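Local coordinates for protein porin (Rhodobacter capsulatus, PDB 2POR) that assembles as a homotrimer in the outer membrane and forms channels for passive diffusion of small hydrophilic solutes up to about 0.6 kDa, at the interface of chains A and B. Coordinates in Å, arbitrary orientation; residue numbers count along the deposited sequence, not the author numbering. Chains: chain A/B, Porin.

Contact 1: the interface of chains A and B. Residues chain A 138, 142-143; chain B 15, 17-20.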
loop_
_atom_site.group_PDB
_atom_site.type_symbol
_atom_site.label_atom_id
_atom_site.label_comp_id
_atom_site.label_asym_id
_atom_site.label_seq_id
_atom_site.Cartn_x
_atom_site.Cartn_y
_atom_site.Cartn_z
ATOM N N LYS A 138 -26.787 -3.496 -3.973
ATOM C CA LYS A 138 -26.491 -2.431 -4.912
ATOM C C LYS A 138 -25.018 -2.378 -5.172
ATOM O O LYS A 138 -24.193 -2.478 -4.244
ATOM C CB LYS A 138 -26.872 -1.051 -4.417
ATOM C CG LYS A 138 -28.325 -0.950 -4.026
ATOM C CD LYS A 138 -29.129 -1.136 -5.273
ATOM C CE LYS A 138 -30.596 -1.054 -5.018
ATOM N NZ LYS A 138 -31.169 -0.438 -6.202
ATOM N N THR A 142 -23.709 2.730 -5.320
ATOM C CA THR A 142 -24.550 3.288 -6.360
ATOM C C THR A 142 -25.962 2.781 -6.185
ATOM O O THR A 142 -26.278 2.058 -5.242
ATOM C CB THR A 142 -24.031 2.898 -7.796
ATOM O OG1 THR A 142 -24.403 1.529 -8.079
ATOM C CG2 THR A 142 -22.541 3.212 -7.921
ATOM N N SER A 143 -26.860 3.147 -7.100
ATOM C CA SER A 143 -28.184 2.580 -7.096
ATOM C C SER A 143 -28.325 1.425 -8.083
ATOM O O SER A 143 -29.436 0.898 -8.218
ATOM C CB SER A 143 -29.181 3.666 -7.421
ATOM O OG SER A 143 -29.248 4.607 -6.364
ATOM N N ASN B 15 -27.808 7.588 -0.940
ATOM C CA ASN B 15 -27.211 8.394 -2.017
ATOM C C ASN B 15 -28.177 9.339 -2.742
ATOM O O ASN B 15 -27.846 10.006 -3.729
ATOM C CB ASN B 15 -26.542 7.466 -3.069
ATOM C CG ASN B 15 -27.514 6.502 -3.741
ATOM O OD1 ASN B 15 -28.732 6.688 -3.677
ATOM N ND2 ASN B 15 -27.099 5.375 -4.293
ATOM N N ASP B 17 -31.249 8.093 -3.566
ATOM C CA ASP B 17 -32.265 7.120 -4.009
ATOM C C ASP B 17 -32.260 5.793 -3.246
ATOM O O ASP B 17 -33.303 5.203 -2.925
ATOM C CB ASP B 17 -32.071 6.840 -5.547
ATOM C CG ASP B 17 -32.102 8.079 -6.488
ATOM O OD1 ASP B 17 -33.156 8.727 -6.621
ATOM O OD2 ASP B 17 -31.054 8.407 -7.070
ATOM N N ASP B 18 -31.067 5.307 -2.892
ATOM C CA ASP B 18 -30.948 4.045 -2.191
ATOM C C ASP B 18 -29.939 4.135 -1.047
ATOM O O ASP B 18 -29.056 5.001 -1.053
ATOM C CB ASP B 18 -30.448 2.946 -3.100
ATOM C CG ASP B 18 -31.526 2.630 -4.100
ATOM O OD1 ASP B 18 -32.490 1.965 -3.742
ATOM O OD2 ASP B 18 -31.397 3.093 -5.225
ATOM N N TRP B 19 -30.131 3.218 -0.106
ATOM C CA TRP B 19 -29.239 3.003 1.025
ATOM C C TRP B 19 -28.155 2.011 0.608
ATOM O O TRP B 19 -28.429 1.094 -0.175
ATOM C CB TRP B 19 -30.007 2.420 2.229
ATOM C CG TRP B 19 -30.872 3.468 2.901
ATOM C CD1 TRP B 19 -32.205 3.572 2.615
ATOM C CD2 TRP B 19 -30.442 4.418 3.793
ATOM N NE1 TRP B 19 -32.620 4.597 3.325
ATOM C CE2 TRP B 19 -31.608 5.127 4.032
ATOM C CE3 TRP B 19 -29.259 4.776 4.418
ATOM C CZ2 TRP B 19 -31.612 6.199 4.893
ATOM C CZ3 TRP B 19 -29.262 5.854 5.281
ATOM C CH2 TRP B 19 -30.430 6.552 5.514
ATOM N N ASN B 20 -26.915 2.177 1.074
ATOM C CA ASN B 20 -25.850 1.222 0.871
ATOM C C ASN B 20 -25.062 1.103 2.168
ATOM O O ASN B 20 -24.985 2.095 2.907
ATOM C CB ASN B 20 -24.859 1.676 -0.181
ATOM C CG ASN B 20 -25.232 1.229 -1.594
ATOM O OD1 ASN B 20 -24.926 0.100 -2.008
ATOM N ND2 ASN B 20 -25.791 2.189 -2.307
#
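A:Ser143 meets B:Asp18 and B:Asn15 where a loop of one porin barrel touches the loop leading into strand 19-34 of its neighbour in the homotrimer. Hydrogen bonds form one layer of the contact. The hydroxyl OG of A:Ser143 donates at 2.9 Å to the carboxylate OD2 of B:Asp18, which accepts through its anti lone pair, away from OD1. The same hydroxyl accepts from the amide ND2 of B:Asn15 at 3.1 Å, a bent bond whose partner is tilted from the amide plane. With OG anti to its own carbonyl carbon (chi1 -68°), A:Ser143 is placed between the two. Straighter is the bond from ND2 of B:Asn20 to the backbone O of A:Thr142, 3.0 Å and nearly in the amide plane.

Within chain B, OD1 of B:Asn15 takes the backbone N-H groups of both B:Asp17 and B:Asp18, which probably fixes the amide with ND2 towards the serine.

The charged pair is looser: NZ of A:Lys138 lies 3.7 Å from OD2 of B:Asp18. A firmer hydrogen bond joins NZ of A:Lys138 to the backbone O of A:Ser143 at 3.0 Å. The residue A:Lys138 is also part of a calcium site, presumably through its backbone, and the ion may steady this loop. Among apolar contacts, CB of A:Lys138 packs against the amide of B:Asn20.

Contact 2: the interface of chains A and B. Residues chain A 2, 4, 29, 31; chain B 4-6, 27, 301.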
loop_
_atom_site.group_PDB
_atom_site.type_symbol
_atom_site.label_atom_id
_atom_site.label_comp_id
_atom_site.label_asym_id
_atom_site.label_seq_id
_atom_site.Cartn_x
_atom_site.Cartn_y
_atom_site.Cartn_z
ATOM N N VAL A 2 -3.338 0.552 18.376
ATOM C CA VAL A 2 -2.964 -0.122 17.131
ATOM C C VAL A 2 -1.856 -1.125 17.410
ATOM O O VAL A 2 -0.786 -0.717 17.858
ATOM C CB VAL A 2 -2.450 0.904 16.045
ATOM C CG1 VAL A 2 -2.185 0.133 14.753
ATOM C CG2 VAL A 2 -3.456 2.010 15.760
ATOM N N LEU A 4 0.656 -4.488 15.928
ATOM C CA LEU A 4 1.228 -5.065 14.756
ATOM C C LEU A 4 1.552 -6.497 14.941
ATOM O O LEU A 4 2.025 -6.921 15.988
ATOM C CB LEU A 4 2.524 -4.387 14.376
ATOM C CG LEU A 4 2.498 -2.921 13.919
ATOM C CD1 LEU A 4 3.855 -2.434 13.494
ATOM C CD2 LEU A 4 1.661 -2.817 12.680
ATOM N N PHE A 29 -2.382 -5.009 10.849
ATOM C CA PHE A 29 -2.674 -3.913 11.765
ATOM C C PHE A 29 -3.896 -4.339 12.547
ATOM O O PHE A 29 -4.918 -4.616 11.905
ATOM C CB PHE A 29 -3.041 -2.637 11.038
ATOM C CG PHE A 29 -1.917 -2.135 10.164
ATOM C CD1 PHE A 29 -0.804 -1.560 10.720
ATOM C CD2 PHE A 29 -1.999 -2.272 8.782
ATOM C CE1 PHE A 29 0.227 -1.129 9.906
ATOM C CE2 PHE A 29 -0.969 -1.840 7.969
ATOM C CZ PHE A 29 0.148 -1.269 8.528
ATOM N N MET A 31 -6.568 -2.993 15.410
ATOM C CA MET A 31 -6.905 -1.774 16.110
ATOM C C MET A 31 -8.021 -2.080 17.061
ATOM O O MET A 31 -8.912 -2.866 16.724
ATOM C CB MET A 31 -7.342 -0.702 15.130
ATOM C CG MET A 31 -6.194 -0.413 14.172
ATOM S SD MET A 31 -6.477 1.049 13.182
ATOM C CE MET A 31 -7.572 0.359 12.005
ATOM N N LEU B 4 1.857 5.048 15.663
ATOM C CA LEU B 4 0.710 4.609 14.939
ATOM C C LEU B 4 -0.551 5.092 15.544
ATOM O O LEU B 4 -0.711 5.128 16.758
ATOM C CB LEU B 4 0.612 3.103 14.909
ATOM C CG LEU B 4 1.680 2.294 14.157
ATOM C CD1 LEU B 4 1.381 0.821 14.153
ATOM C CD2 LEU B 4 1.649 2.685 12.710
ATOM N N SER B 5 -1.499 5.479 14.726
ATOM C CA SER B 5 -2.852 5.748 15.177
ATOM C C SER B 5 -3.766 5.302 14.019
ATOM O O SER B 5 -3.238 4.864 12.982
ATOM C CB SER B 5 -3.048 7.216 15.458
ATOM O OG SER B 5 -2.741 8.098 14.391
ATOM N N GLY B 6 -5.076 5.387 14.122
ATOM C CA GLY B 6 -5.960 4.955 13.047
ATOM C C GLY B 6 -7.359 5.392 13.295
ATOM O O GLY B 6 -7.705 6.050 14.289
ATOM N N VAL B 27 -4.857 3.661 8.789
ATOM C CA VAL B 27 -3.780 3.711 9.784
ATOM C C VAL B 27 -2.947 4.915 9.374
ATOM O O VAL B 27 -2.712 5.133 8.167
ATOM C CB VAL B 27 -2.944 2.414 9.748
ATOM C CG1 VAL B 27 -1.606 2.527 10.474
ATOM C CG2 VAL B 27 -3.784 1.352 10.437
ATOM N N PHE B 301 -8.363 5.313 16.917
ATOM C CA PHE B 301 -7.525 4.286 17.500
ATOM C C PHE B 301 -6.133 4.816 17.734
ATOM O O PHE B 301 -5.765 5.844 17.161
ATOM C CB PHE B 301 -7.348 3.032 16.628
ATOM C CG PHE B 301 -8.669 2.366 16.318
ATOM C CD1 PHE B 301 -9.309 1.593 17.262
ATOM C CD2 PHE B 301 -9.231 2.507 15.059
ATOM C CE1 PHE B 301 -10.506 0.948 16.974
ATOM C CE2 PHE B 301 -10.430 1.856 14.779
ATOM C CZ PHE B 301 -11.073 1.077 15.722
ATOM O OXT PHE B 301 -5.425 4.191 18.539
#
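The thioether SD of A:Met31, a weakly polar atom, touches B:Phe301, B:Val27 and B:Gly6 of chain B by packing rather than bonding. CD2 of B:Phe301 lies 3.6 Å from SD of A:Met31, while CG2 of B:Val27 and the alpha-carbon of B:Gly6 are each 3.9 Å from it. The methionine chain runs extended to its sulfur and then bends (chi3 -79°), turning the terminal methyl away from the direction of the preceding CB and CG. Nearer its root, CB sits over the centre of the B:Phe301 ring, 3.6 Å from the centroid, a CH-pi contact in which the C-terminal aromatic side chain crosses the methionine at about a right angle.

Farther along the seam, A:Val2 presents a different methyl to each neighbour. CG1, anti to the backbone N (chi1 -176°), meets CD1 of B:Leu4 at 3.7 Å; CG2 rests against the backbone of B:Ser5, 3.8 Å from its CA. The equivalent leucines of the two subunits touch through different atoms, CD1 of B:Leu4 against CG of A:Leu4 at 3.9 Å, as suits an interface that is not an exact two-fold. Both methyls of B:Val27 lie over one face of the A:Phe29 ring, CG2 above CG (4.0 Å) and CG1 towards CE1. This meshing of strand side chains with the C-terminal phenylalanine joins neighbouring subunits of the homotrimer.

Contact 3: the interface of chains A and B. Residues chain A 31, 43-45, 53, 61; chain B 25-27.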
loop_
_atom_site.group_PDB
_atom_site.type_symbol
_atom_site.label_atom_id
_atom_site.label_comp_id
_atom_site.label_asym_id
_atom_site.label_seq_id
_atom_site.Cartn_x
_atom_site.Cartn_y
_atom_site.Cartn_z
ATOM N N MET A 31 -6.568 -2.993 15.410
ATOM C CA MET A 31 -6.905 -1.774 16.110
ATOM C C MET A 31 -8.021 -2.080 17.061
ATOM O O MET A 31 -8.912 -2.866 16.724
ATOM C CB MET A 31 -7.342 -0.702 15.130
ATOM C CG MET A 31 -6.194 -0.413 14.172
ATOM S SD MET A 31 -6.477 1.049 13.182
ATOM C CE MET A 31 -7.572 0.359 12.005
ATOM N N ALA A 43 -10.912 -2.752 14.273
ATOM C CA ALA A 43 -10.770 -2.821 12.826
ATOM C C ALA A 43 -9.456 -3.532 12.537
ATOM O O ALA A 43 -8.526 -3.509 13.361
ATOM C CB ALA A 43 -10.737 -1.407 12.252
ATOM N N SER A 44 -9.293 -4.272 11.438
ATOM C CA SER A 44 -7.985 -4.772 11.073
ATOM C C SER A 44 -7.913 -4.943 9.548
ATOM O O SER A 44 -8.960 -5.110 8.911
ATOM C CB SER A 44 -7.700 -6.121 11.719
ATOM O OG SER A 44 -8.709 -7.057 11.477
ATOM N N PHE A 45 -6.707 -4.903 9.027
ATOM C CA PHE A 45 -6.435 -5.169 7.626
ATOM C C PHE A 45 -4.943 -5.366 7.498
ATOM O O PHE A 45 -4.198 -4.975 8.413
ATOM C CB PHE A 45 -6.916 -3.987 6.760
ATOM C CG PHE A 45 -6.276 -2.631 6.960
ATOM C CD1 PHE A 45 -5.125 -2.278 6.273
ATOM C CD2 PHE A 45 -6.854 -1.718 7.842
ATOM C CE1 PHE A 45 -4.555 -1.014 6.477
ATOM C CE2 PHE A 45 -6.278 -0.467 8.035
ATOM C CZ PHE A 45 -5.125 -0.105 7.359
ATOM N N ALA A 53 -8.825 -1.424 2.066
ATOM C CA ALA A 53 -9.407 -1.195 3.391
ATOM C C ALA A 53 -9.982 0.190 3.479
ATOM O O ALA A 53 -10.977 0.405 4.171
ATOM C CB ALA A 53 -8.328 -1.376 4.429
ATOM N N VAL A 61 -14.377 -3.865 10.115
ATOM C CA VAL A 61 -14.605 -2.937 11.217
ATOM C C VAL A 61 -15.675 -3.642 12.077
ATOM O O VAL A 61 -16.578 -4.305 11.524
ATOM C CB VAL A 61 -15.123 -1.578 10.691
ATOM C CG1 VAL A 61 -15.395 -0.614 11.845
ATOM C CG2 VAL A 61 -14.078 -0.960 9.809
ATOM N N SER B 25 -11.360 1.545 7.075
ATOM C CA SER B 25 -10.448 1.680 8.195
ATOM C C SER B 25 -9.170 2.215 7.595
ATOM O O SER B 25 -8.841 1.967 6.418
ATOM C CB SER B 25 -10.229 0.327 8.913
ATOM O OG SER B 25 -9.918 -0.784 8.123
ATOM N N ARG B 26 -8.412 3.012 8.360
ATOM C CA ARG B 26 -7.170 3.653 7.922
ATOM C C ARG B 26 -6.147 3.597 9.079
ATOM O O ARG B 26 -6.562 3.489 10.244
ATOM C CB ARG B 26 -7.407 5.124 7.573
ATOM C CG ARG B 26 -8.547 5.260 6.561
ATOM C CD ARG B 26 -8.610 6.651 6.014
ATOM N NE ARG B 26 -8.820 7.569 7.087
ATOM C CZ ARG B 26 -8.780 8.884 6.942
ATOM N NH1 ARG B 26 -8.549 9.476 5.787
ATOM N NH2 ARG B 26 -8.922 9.658 8.015
ATOM N N VAL B 27 -4.857 3.661 8.789
ATOM C CA VAL B 27 -3.780 3.711 9.784
ATOM C C VAL B 27 -2.947 4.915 9.374
ATOM O O VAL B 27 -2.712 5.133 8.167
ATOM C CB VAL B 27 -2.944 2.414 9.748
ATOM C CG1 VAL B 27 -1.606 2.527 10.474
ATOM C CG2 VAL B 27 -3.784 1.352 10.437
#
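B:Ser25 lodges against A:Phe45 and A:Ala53, bringing strand 19-34 of one porin barrel up to strand 40-46 and the short helix 50-53 of the next. The close-packed part centres on the phenyl ring. Its CD2 lies 3.2 Å from the hydroxyl OG of B:Ser25, and its CZ reaches CG2 of B:Val27 at 3.7 Å. A:Phe45 takes the crowded position between its backbone N and carbonyl carbon (chi1 63°), which carries the ring towards chain B. There CB of A:Ala53, from the same subunit, backs one face, 3.5 Å above the plane and offset towards the rim. An alanine in place of A:Phe45 is likely to leave the B:Val27 methyl and the B:Ser25 hydroxyl without their aromatic neighbour and open a gap beside the A:Ala53 methyl. CB of A:Ala43 packs 3.8 Å from CB of B:Ser25, and the methyl CE of A:Met31 comes to 3.7 Å from the backbone O of B:Arg26.

Packing slackens towards A:Val61, whose CG2 stays 4.2 Å from CB of B:Ser25, and A:Ser44; both bury little. By contrast, a firm polar tie pins the strand beside the helix end: the backbone N of B:Ser25 donates to O of A:Ala53 at 3.1 Å, approaching 46° out of the carbonyl plane.

Contacts 2 and 3 are adjoining parts of one seam, their C-alpha centres about 7 Å apart, and they share A:Met31 and B:Val27. Contact 1 lies well away, its centre about 30 Å from that of contact 2 and 24 Å from that of contact 3. Strand 19-34 of chain B runs through all three. Chain A offers a loop to contact 1 and its strand 19-34 to contacts 2 and 3, adding strand 2-14 in contact 2 and strands 40-46 and 60-65 and helix 50-53 in contact 3. Such spaced fastening, repeated around the homotrimer, would be expected to resist tilting between barrels.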